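Local atomic coordinates of Gp15 protein (Listeria phage PSA, PDB entry 6R5W), a protein that probably recognises the Listeria cell surface as the phage's homotrimeric receptor binding protein, of which this C-terminal part comprises a helical stem and a beta-rich head. Residues 65-71 and 105-111; 92-98 and 156-162; 114-119 and 141-145; 122-126 and 163-167. One frame throughout, in Å; residues are numbered along the deposited sequence.

Contact 1 of 4, residues 65-71 and 105-111; sequences LTPKNGF and GICATLP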
# COMPACT_ATOMS: atom_id res chain seq x y z
N LEU A 65 -2.66 -1.10 -24.77
CA LEU A 65 -1.74 -1.87 -25.59
C LEU A 65 -2.34 -2.10 -26.97
O LEU A 65 -3.51 -2.54 -27.09
CB LEU A 65 -1.43 -3.25 -24.97
CG LEU A 65 -1.00 -3.25 -23.51
CD1 LEU A 65 -0.72 -4.72 -23.13
CD2 LEU A 65 0.18 -2.38 -23.24
N THR A 66 -1.53 -1.96 -27.98
CA THR A 66 -1.92 -2.16 -29.38
C THR A 66 -1.61 -3.59 -29.84
O THR A 66 -0.46 -4.04 -29.71
CB THR A 66 -1.17 -1.18 -30.26
OG1 THR A 66 -1.46 0.16 -29.85
CG2 THR A 66 -1.57 -1.39 -31.71
N PRO A 67 -2.57 -4.30 -30.39
CA PRO A 67 -2.31 -5.68 -30.83
C PRO A 67 -1.36 -5.70 -32.00
O PRO A 67 -1.30 -4.75 -32.79
CB PRO A 67 -3.69 -6.22 -31.22
CG PRO A 67 -4.56 -5.03 -31.29
CD PRO A 67 -4.00 -3.93 -30.51
N LYS A 68 -0.58 -6.77 -32.07
CA LYS A 68 0.49 -6.89 -33.06
C LYS A 68 0.34 -8.18 -33.84
O LYS A 68 -0.38 -9.11 -33.46
CB LYS A 68 1.91 -6.91 -32.41
CG LYS A 68 2.24 -5.69 -31.61
CD LYS A 68 3.48 -5.87 -30.78
CE LYS A 68 4.73 -5.75 -31.56
NZ LYS A 68 5.86 -5.28 -30.69
N ASN A 69 1.05 -8.24 -34.98
CA ASN A 69 1.20 -9.49 -35.73
C ASN A 69 -0.12 -10.10 -36.14
O ASN A 69 -0.29 -11.33 -36.13
CB ASN A 69 2.02 -10.48 -34.90
CG ASN A 69 3.41 -10.06 -34.75
OD1 ASN A 69 4.09 -9.74 -35.74
ND2 ASN A 69 3.90 -10.03 -33.52
N GLY A 70 -1.08 -9.24 -36.51
CA GLY A 70 -2.34 -9.71 -37.00
C GLY A 70 -3.38 -10.00 -35.95
O GLY A 70 -4.55 -10.18 -36.30
N PHE A 71 -2.99 -10.09 -34.68
CA PHE A 71 -3.98 -10.25 -33.63
C PHE A 71 -4.93 -9.04 -33.61
O PHE A 71 -4.54 -7.89 -33.93
CB PHE A 71 -3.31 -10.36 -32.26
CG PHE A 71 -2.66 -11.70 -31.97
CD1 PHE A 71 -3.40 -12.70 -31.39
CD2 PHE A 71 -1.34 -11.91 -32.24
CE1 PHE A 71 -2.86 -13.93 -31.07
CE2 PHE A 71 -0.75 -13.15 -31.87
CZ PHE A 71 -1.50 -14.14 -31.34
N GLY A 105 2.45 -16.52 -31.09
CA GLY A 105 3.43 -15.47 -31.19
C GLY A 105 3.10 -14.25 -30.37
O GLY A 105 2.23 -14.28 -29.47
N ILE A 106 3.81 -13.17 -30.66
CA ILE A 106 3.69 -11.93 -29.90
C ILE A 106 2.43 -11.17 -30.29
O ILE A 106 2.28 -10.71 -31.43
CB ILE A 106 4.92 -11.04 -30.08
CG1 ILE A 106 6.17 -11.74 -29.43
CG2 ILE A 106 4.73 -9.70 -29.40
CD1 ILE A 106 7.51 -11.06 -29.76
N CYS A 107 1.50 -11.05 -29.36
CA CYS A 107 0.22 -10.37 -29.62
C CYS A 107 0.20 -8.91 -29.17
O CYS A 107 -0.66 -8.16 -29.59
CB CYS A 107 -0.91 -11.15 -28.96
SG CYS A 107 -0.87 -11.14 -27.08
N ALA A 108 1.16 -8.49 -28.35
CA ALA A 108 1.26 -7.16 -27.80
C ALA A 108 2.55 -7.06 -27.02
O ALA A 108 3.12 -8.09 -26.62
CB ALA A 108 0.07 -6.83 -26.85
N THR A 109 3.01 -5.83 -26.86
CA THR A 109 4.23 -5.48 -26.13
C THR A 109 3.96 -4.31 -25.21
O THR A 109 3.37 -3.33 -25.63
CB THR A 109 5.40 -5.08 -27.10
OG1 THR A 109 5.62 -6.14 -28.03
CG2 THR A 109 6.64 -4.80 -26.33
N LEU A 110 4.35 -4.41 -23.94
CA LEU A 110 4.13 -3.32 -23.01
C LEU A 110 5.26 -2.30 -23.13
O LEU A 110 6.38 -2.63 -23.59
CB LEU A 110 4.10 -3.86 -21.59
CG LEU A 110 2.89 -4.79 -21.26
CD1 LEU A 110 3.36 -6.20 -21.16
CD2 LEU A 110 2.26 -4.36 -19.99
N PRO A 111 5.03 -1.08 -22.66
CA PRO A 111 6.09 -0.08 -22.66
C PRO A 111 7.33 -0.52 -21.88
O PRO A 111 7.23 -1.25 -20.88
CB PRO A 111 5.44 1.14 -21.97
CG PRO A 111 4.02 0.89 -21.99
CD PRO A 111 3.82 -0.58 -22.00
O HOH W 1 1.77 -3.55 -28.35
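A hairpin loop lies here along the outermost strand of the opposing sheet: residues 65-71 connect strands 61-65 and 72-84, and segment 105-111 carries the edge strand 105-109. The join is partly polar. Lys-68 N donates to Cys-107 O at 2.8 Å, and the same carbonyl receives a CA-H...O contact from Pro-67 CA at 3.2 Å. Further along the loop, Asn-69 ND2 reaches Ile-106 O at 2.7 Å with a nearly straight N-H...O angle of 178°. The side chain of Lys-68 runs in the other direction, so that NZ meets Thr-109 OG1 at 2.8 Å; this hydroxyl is also hydrogen-bonded to Asp-146. Water 1 adds a bridge, donating to Thr-66 O at 2.7 Å and accepting from Thr-109 N at 3.0 Å. Such cross-linking closes one margin of a beta sandwich, in which two antiparallel sheets face each other and a loop of one seals the edge of the other. A type I' turn from Lys-68 to Phe-71, held by Phe-71 N to Lys-68 O at 3.0 Å, reverses the chain and brings the phenylalanine inward. Cys-107 CB sits over one face of the Phe-71 ring in a CH-pi contact, 3.4 Å from the centroid. At the other end Leu-65 CD1 packs 4.1 Å from Leu-110 CG, and Leu-65 CD2 4.2 Å from Pro-111 CD.

Contact 2 of 4, residues 92-98 and 156-162; sequences VSGIVGK and DVNTGLD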
# COMPACT_ATOMS: atom_id res chain seq x y z
N VAL A 92 -2.25 -7.03 -16.29
CA VAL A 92 -2.71 -6.96 -17.70
C VAL A 92 -4.17 -7.39 -17.78
O VAL A 92 -4.65 -8.18 -16.98
CB VAL A 92 -1.82 -7.84 -18.62
CG1 VAL A 92 -2.19 -7.71 -20.08
CG2 VAL A 92 -0.37 -7.48 -18.41
N SER A 93 -4.89 -6.89 -18.77
CA SER A 93 -6.27 -7.29 -19.02
C SER A 93 -6.55 -7.26 -20.53
O SER A 93 -5.91 -6.51 -21.29
CB SER A 93 -7.29 -6.34 -18.29
OG SER A 93 -7.25 -5.09 -18.92
N GLY A 94 -7.57 -8.01 -20.92
CA GLY A 94 -8.05 -8.05 -22.26
C GLY A 94 -8.02 -9.44 -22.87
O GLY A 94 -7.64 -10.42 -22.23
N ILE A 95 -8.54 -9.52 -24.12
CA ILE A 95 -8.69 -10.77 -24.83
C ILE A 95 -8.26 -10.53 -26.26
O ILE A 95 -8.66 -9.53 -26.87
CB ILE A 95 -10.13 -11.28 -24.80
CG1 ILE A 95 -10.62 -11.50 -23.35
CG2 ILE A 95 -10.32 -12.60 -25.61
CD1 ILE A 95 -12.11 -11.86 -23.27
N VAL A 96 -7.38 -11.40 -26.80
CA VAL A 96 -6.90 -11.23 -28.18
C VAL A 96 -7.56 -12.32 -29.03
O VAL A 96 -7.78 -13.46 -28.58
CB VAL A 96 -5.37 -11.29 -28.31
CG1 VAL A 96 -4.76 -10.14 -27.57
CG2 VAL A 96 -4.84 -12.65 -27.76
N GLY A 97 -7.84 -11.95 -30.29
CA GLY A 97 -8.37 -12.85 -31.30
C GLY A 97 -7.36 -13.10 -32.43
O GLY A 97 -6.47 -12.26 -32.68
N LYS A 98 -7.55 -14.22 -33.12
CA LYS A 98 -6.62 -14.66 -34.17
C LYS A 98 -6.47 -13.60 -35.25
O LYS A 98 -5.35 -13.30 -35.68
CB LYS A 98 -7.13 -15.95 -34.76
CG LYS A 98 -6.15 -16.60 -35.79
CD LYS A 98 -6.88 -17.70 -36.46
CE LYS A 98 -5.85 -18.61 -37.18
NZ LYS A 98 -6.56 -19.76 -37.78
N ASP A 156 -7.92 -21.02 -33.24
CA ASP A 156 -9.11 -20.30 -33.69
C ASP A 156 -9.99 -19.79 -32.55
O ASP A 156 -11.05 -19.23 -32.82
CB ASP A 156 -9.98 -21.22 -34.55
CG ASP A 156 -9.25 -21.67 -35.79
OD1 ASP A 156 -8.65 -20.80 -36.43
OD2 ASP A 156 -9.24 -22.88 -36.07
N VAL A 157 -9.55 -19.91 -31.32
CA VAL A 157 -10.32 -19.48 -30.12
C VAL A 157 -9.57 -18.32 -29.50
O VAL A 157 -8.34 -18.28 -29.51
CB VAL A 157 -10.49 -20.64 -29.14
CG1 VAL A 157 -11.16 -20.21 -27.83
CG2 VAL A 157 -11.34 -21.74 -29.82
N ASN A 158 -10.31 -17.32 -29.00
CA ASN A 158 -9.65 -16.16 -28.47
C ASN A 158 -8.90 -16.56 -27.19
O ASN A 158 -9.24 -17.56 -26.53
CB ASN A 158 -10.67 -15.04 -28.10
CG ASN A 158 -11.43 -14.48 -29.31
OD1 ASN A 158 -11.07 -14.72 -30.45
ND2 ASN A 158 -12.47 -13.69 -29.03
N THR A 159 -7.89 -15.78 -26.84
CA THR A 159 -7.02 -16.06 -25.70
C THR A 159 -7.03 -14.90 -24.70
O THR A 159 -6.82 -13.72 -25.07
CB THR A 159 -5.60 -16.36 -26.20
OG1 THR A 159 -5.64 -17.57 -26.98
CG2 THR A 159 -4.68 -16.62 -25.05
N GLY A 160 -7.26 -15.21 -23.42
CA GLY A 160 -7.30 -14.16 -22.42
C GLY A 160 -5.94 -13.74 -21.88
O GLY A 160 -5.03 -14.56 -21.77
N LEU A 161 -5.81 -12.46 -21.54
CA LEU A 161 -4.58 -11.92 -20.94
C LEU A 161 -4.76 -11.52 -19.47
O LEU A 161 -3.81 -11.00 -18.85
CB LEU A 161 -4.10 -10.69 -21.70
CG LEU A 161 -3.85 -10.82 -23.20
CD1 LEU A 161 -3.28 -9.56 -23.71
CD2 LEU A 161 -2.95 -12.01 -23.48
N ASP A 162 -5.95 -11.76 -18.89
CA ASP A 162 -6.29 -11.25 -17.57
C ASP A 162 -5.51 -11.88 -16.42
O ASP A 162 -5.60 -11.36 -15.31
CB ASP A 162 -7.82 -11.45 -17.34
CG ASP A 162 -8.63 -10.77 -18.40
OD1 ASP A 162 -8.50 -9.54 -18.46
OD2 ASP A 162 -9.39 -11.43 -19.19
O HOH W 2 -9.59 -16.20 -32.20
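Antiparallel pairing supplies the backbone bonds of this contact. Val-96 and Thr-159 form a hydrogen-bonded pair, Val-96 N to Thr-159 O and Thr-159 N to Val-96 O both measuring 2.9 Å, next to the non-hydrogen-bonded pair of Ile-95 and Gly-160. Leu-161 N donates to Gly-94 O at 2.8 Å. Where strand 159-167 is interrupted, a side chain stands in for the backbone: Gly-94 N donates to Asp-162 OD1 at 3.0 Å, while this carboxylate also binds Lys-122 and Leu-123 of the second subunit. Charge closes the far end, with Lys-98 NZ 2.7 Å from Asp-156 OD1 in a salt bridge, and water 2 links Lys-98 N to OD1 of Asn-158, whose ND2 hydrogen-bonds Gln-129. Apolar contacts are Val-92 CG1 to Leu-161 CB, 3.9 Å, and Val-96 CG1 to Leu-161 CD1, 4.2 Å. Strand 72-84 flanks strand 87-97 on its other edge, while Thr-159 and Leu-161 pack against strands 136-141 and 146-152 of the facing sheet, and Val-96 against 146-152, as in a beta sandwich.

Contact 3 of 4, residues 114-119 and 141-145; sequences LAPDAS and LSVSA. With CD (cadmium ion), chain G.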
# COMPACT_ATOMS: atom_id res chain seq x y z
N LEU A 114 7.61 -0.70 -18.12
CA LEU A 114 6.92 -1.81 -17.46
C LEU A 114 7.62 -3.13 -17.75
O LEU A 114 7.01 -4.18 -17.66
CB LEU A 114 5.46 -1.85 -17.88
CG LEU A 114 4.68 -0.61 -17.44
CD1 LEU A 114 3.22 -0.81 -17.84
CD2 LEU A 114 4.81 -0.34 -15.94
N ALA A 115 8.90 -3.11 -18.14
CA ALA A 115 9.61 -4.38 -18.33
C ALA A 115 9.66 -5.16 -17.02
O ALA A 115 9.85 -4.58 -15.95
CB ALA A 115 11.04 -4.11 -18.83
N PRO A 116 9.53 -6.49 -17.05
CA PRO A 116 9.52 -7.27 -15.80
C PRO A 116 10.89 -7.40 -15.15
O PRO A 116 11.92 -7.42 -15.85
CB PRO A 116 9.00 -8.64 -16.25
CG PRO A 116 9.39 -8.73 -17.68
CD PRO A 116 9.28 -7.31 -18.24
N ASP A 117 10.90 -7.58 -13.84
CA ASP A 117 12.09 -8.06 -13.13
C ASP A 117 12.20 -9.55 -13.40
O ASP A 117 11.44 -10.34 -12.85
CB ASP A 117 12.01 -7.77 -11.64
CG ASP A 117 13.36 -7.95 -10.94
OD1 ASP A 117 14.29 -8.19 -11.68
OD2 ASP A 117 13.44 -7.88 -9.72
N ALA A 118 13.10 -9.93 -14.31
CA ALA A 118 13.27 -11.32 -14.75
C ALA A 118 14.57 -11.38 -15.55
O ALA A 118 14.99 -10.37 -16.14
CB ALA A 118 12.11 -11.80 -15.65
N SER A 119 15.17 -12.56 -15.62
CA SER A 119 16.32 -12.77 -16.50
C SER A 119 16.00 -13.61 -17.74
O SER A 119 16.85 -13.73 -18.63
CB SER A 119 17.50 -13.36 -15.69
OG SER A 119 17.13 -14.47 -14.89
N LEU A 141 5.93 -14.14 -20.95
CA LEU A 141 6.18 -12.70 -20.86
C LEU A 141 7.68 -12.56 -21.00
O LEU A 141 8.39 -13.02 -20.10
CB LEU A 141 5.71 -12.14 -19.51
CG LEU A 141 5.94 -10.67 -19.32
CD1 LEU A 141 5.09 -9.84 -20.30
CD2 LEU A 141 5.71 -10.15 -17.88
N SER A 142 8.14 -11.89 -22.05
CA SER A 142 9.59 -11.80 -22.30
C SER A 142 10.23 -10.70 -21.46
O SER A 142 9.56 -9.83 -20.91
CB SER A 142 9.84 -11.52 -23.80
OG SER A 142 9.65 -10.11 -24.07
N VAL A 143 11.57 -10.70 -21.39
CA VAL A 143 12.27 -9.70 -20.66
C VAL A 143 12.07 -8.29 -21.25
O VAL A 143 12.25 -7.31 -20.53
CB VAL A 143 13.80 -9.99 -20.55
CG1 VAL A 143 14.01 -11.26 -19.76
CG2 VAL A 143 14.43 -10.05 -21.91
N SER A 144 11.71 -8.18 -22.51
CA SER A 144 11.40 -6.90 -23.11
C SER A 144 9.91 -6.64 -23.07
O SER A 144 9.41 -5.73 -23.75
CB SER A 144 11.92 -6.86 -24.54
OG SER A 144 11.46 -7.94 -25.32
N ALA A 145 9.17 -7.46 -22.32
CA ALA A 145 7.73 -7.24 -22.08
C ALA A 145 6.86 -7.52 -23.31
O ALA A 145 5.76 -6.93 -23.45
CB ALA A 145 7.47 -5.82 -21.53
CD CD G . 15.80 -7.83 -9.74
O HOH W 3 13.34 -6.87 -18.15
O HOH W 4 15.51 -5.19 -9.92
O HOH W 5 17.93 -7.85 -10.91
O HOH W 6 15.78 -10.36 -9.33
O HOH W 7 16.16 -7.65 -7.23
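Two connections of the beta sandwich meet at this contact: the long loop between strands 105-109 and 122-127, and the type I beta turn from Ser-142 to Ala-145 that joins strands 136-141 and 146-152 into a hairpin. No direct hydrogen bond crosses between them, so the fit depends on shape, chiefly at Val-143 and Pro-116. Val-143, on the outer side of the turn, gives up the most surface. The Val-143 CG1 methyl lies 3.7 Å from Ser-119 C and 3.9 Å from Ala-118 O, covering the backbone where the loop bends away. Pro-116 points its ring into the turn: Pro-116 CG is 3.4 Å from Ser-142 O, Pro-116 CG is 3.9 Å from Leu-141 CD2, and Pro-116 CD is 4.0 Å from Ala-145 CB. Ala-145, next in buried area, also approaches Ala-115, its CB 4.1 Å from Ala-115 CA; the turn that positions it is closed by Ala-145 N to Ser-142 O at 2.8 Å. Water 3 joins the two backbones, donating to Pro-116 O at 2.8 Å and to Val-143 O at 2.7 Å. Beyond the proline the loop turns toward the subunit boundary, where Ser-119 hydrogen-bonds Gln-75 of the third subunit. Asp-117, directed away from the turn, binds a cadmium ion through both carboxylate oxygens, OD1 at 2.5 Å and OD2 at 2.4 Å, and four waters complete the shell.

Contact 4 of 4, residues 122-126 and 163-167; sequences KLYSA and GIIYL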
# COMPACT_ATOMS: atom_id res chain seq x y z
N LYS A 122 8.98 -15.26 -18.35
CA LYS A 122 8.08 -15.72 -17.30
C LYS A 122 6.90 -16.44 -17.96
O LYS A 122 6.38 -16.00 -19.01
CB LYS A 122 7.60 -14.52 -16.49
CG LYS A 122 8.76 -13.80 -15.70
CD LYS A 122 8.33 -12.44 -15.10
CE LYS A 122 7.32 -12.68 -14.02
NZ LYS A 122 7.88 -13.33 -12.91
N LEU A 123 6.45 -17.52 -17.33
CA LEU A 123 5.48 -18.44 -17.93
C LEU A 123 4.14 -18.35 -17.22
O LEU A 123 4.07 -18.56 -16.01
CB LEU A 123 5.94 -19.91 -17.83
CG LEU A 123 6.91 -20.41 -18.90
CD1 LEU A 123 7.99 -19.48 -19.28
CD2 LEU A 123 7.44 -21.83 -18.45
N TYR A 124 3.08 -18.16 -17.98
CA TYR A 124 1.73 -18.04 -17.44
C TYR A 124 0.75 -18.98 -18.10
O TYR A 124 0.75 -19.11 -19.34
CB TYR A 124 1.22 -16.60 -17.66
CG TYR A 124 1.96 -15.56 -16.86
CD1 TYR A 124 3.12 -14.96 -17.36
CD2 TYR A 124 1.52 -15.21 -15.56
CE1 TYR A 124 3.78 -13.99 -16.62
CE2 TYR A 124 2.21 -14.26 -14.82
CZ TYR A 124 3.32 -13.66 -15.34
OH TYR A 124 4.03 -12.71 -14.62
N SER A 125 -0.10 -19.58 -17.28
CA SER A 125 -1.27 -20.34 -17.75
C SER A 125 -2.43 -19.37 -17.98
O SER A 125 -2.74 -18.55 -17.11
CB SER A 125 -1.67 -21.38 -16.71
OG SER A 125 -2.89 -22.01 -17.16
N ALA A 126 -3.06 -19.42 -19.15
CA ALA A 126 -4.14 -18.48 -19.48
C ALA A 126 -5.35 -19.28 -19.99
O ALA A 126 -5.23 -20.37 -20.62
CB ALA A 126 -3.73 -17.49 -20.53
N GLY A 163 -4.76 -12.96 -16.63
CA GLY A 163 -3.96 -13.55 -15.59
C GLY A 163 -2.50 -13.13 -15.55
O GLY A 163 -1.72 -13.59 -14.71
N ILE A 164 -2.08 -12.22 -16.39
CA ILE A 164 -0.68 -11.82 -16.45
C ILE A 164 -0.47 -10.68 -15.45
O ILE A 164 -0.88 -9.53 -15.69
CB ILE A 164 -0.30 -11.41 -17.88
CG1 ILE A 164 -0.53 -12.58 -18.85
CG2 ILE A 164 1.20 -10.98 -17.87
CD1 ILE A 164 -0.39 -12.15 -20.23
N ILE A 165 0.22 -11.00 -14.35
CA ILE A 165 0.49 -10.07 -13.25
C ILE A 165 1.94 -10.23 -12.86
O ILE A 165 2.41 -11.36 -12.73
CB ILE A 165 -0.40 -10.35 -12.03
CG1 ILE A 165 -1.84 -10.17 -12.45
CG2 ILE A 165 0.04 -9.48 -10.84
CD1 ILE A 165 -2.83 -10.61 -11.35
N TYR A 166 2.66 -9.10 -12.71
CA TYR A 166 4.10 -9.20 -12.42
C TYR A 166 4.61 -7.86 -11.86
O TYR A 166 3.97 -6.82 -11.99
CB TYR A 166 4.88 -9.57 -13.68
CG TYR A 166 4.85 -8.51 -14.74
CD1 TYR A 166 3.79 -8.45 -15.68
CD2 TYR A 166 5.85 -7.54 -14.82
CE1 TYR A 166 3.75 -7.51 -16.60
CE2 TYR A 166 5.82 -6.57 -15.76
CZ TYR A 166 4.75 -6.54 -16.69
OH TYR A 166 4.65 -5.56 -17.64
N LEU A 167 5.80 -7.91 -11.29
CA LEU A 167 6.54 -6.75 -10.81
C LEU A 167 7.68 -6.33 -11.76
O LEU A 167 8.38 -7.17 -12.30
CB LEU A 167 7.15 -7.06 -9.44
CG LEU A 167 6.16 -7.19 -8.29
CD1 LEU A 167 6.75 -7.94 -7.14
CD2 LEU A 167 5.68 -5.80 -7.86
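Across the interior of the beta sandwich, strand 122-126 of one sheet faces strand 165-167 of the other, their axes 9.8 Å apart at closest approach and 158° between directions. At that spacing side chains, not backbones, must span the gap, and Tyr-124 does most of this. Gly-163 comes first, its O 3.7 Å from Tyr-124 CD2. Ile-164 then covers a face of the Tyr-124 ring: its CA lies over that face, and its CG2 makes a CH-pi contact 4.3 Å from the centroid and 15° off the normal. Ile-165 turns its side chain away, to pack on Ile-165 of both other subunits where the trimer comes together, yet its carbonyl remains available inward, and Tyr-124 OH donates to Ile-165 O at 2.8 Å. The buried hydroxyl thus finds its acceptor on the opposing strand. Tyr-166 contributes mainly its CB, 3.4 Å from Tyr-124 OH, while its own hydroxyl bonds Leu-114 of the long loop. Lys-122 passes over the same place on its way to a salt bridge with Asp-162 of the third subunit, leaving its CE 4.0 Å from Tyr-166 CB.

These four contacts, all in the head beyond the helical stem, illustrate how a sandwich is held from several directions. Contact 2 pairs neighbouring strands within one sheet, contact 4 spans the two sheets, and contacts 1 and 3 join loops to an edge strand and to a turn. Centres lie 11 to 19 Å apart. Contacts 2 and 4 share strand 159-167, where Val-92 N meets Ile-164 O at 2.9 Å; contacts 3 and 4 meet at Tyr-166. Along the chain contact 1 closes before contacts 3 and 4 open, and contact 3 nests inside contact 2. Contacts 2, 3 and 4 also reach other subunits, coupling the fold to the trimer.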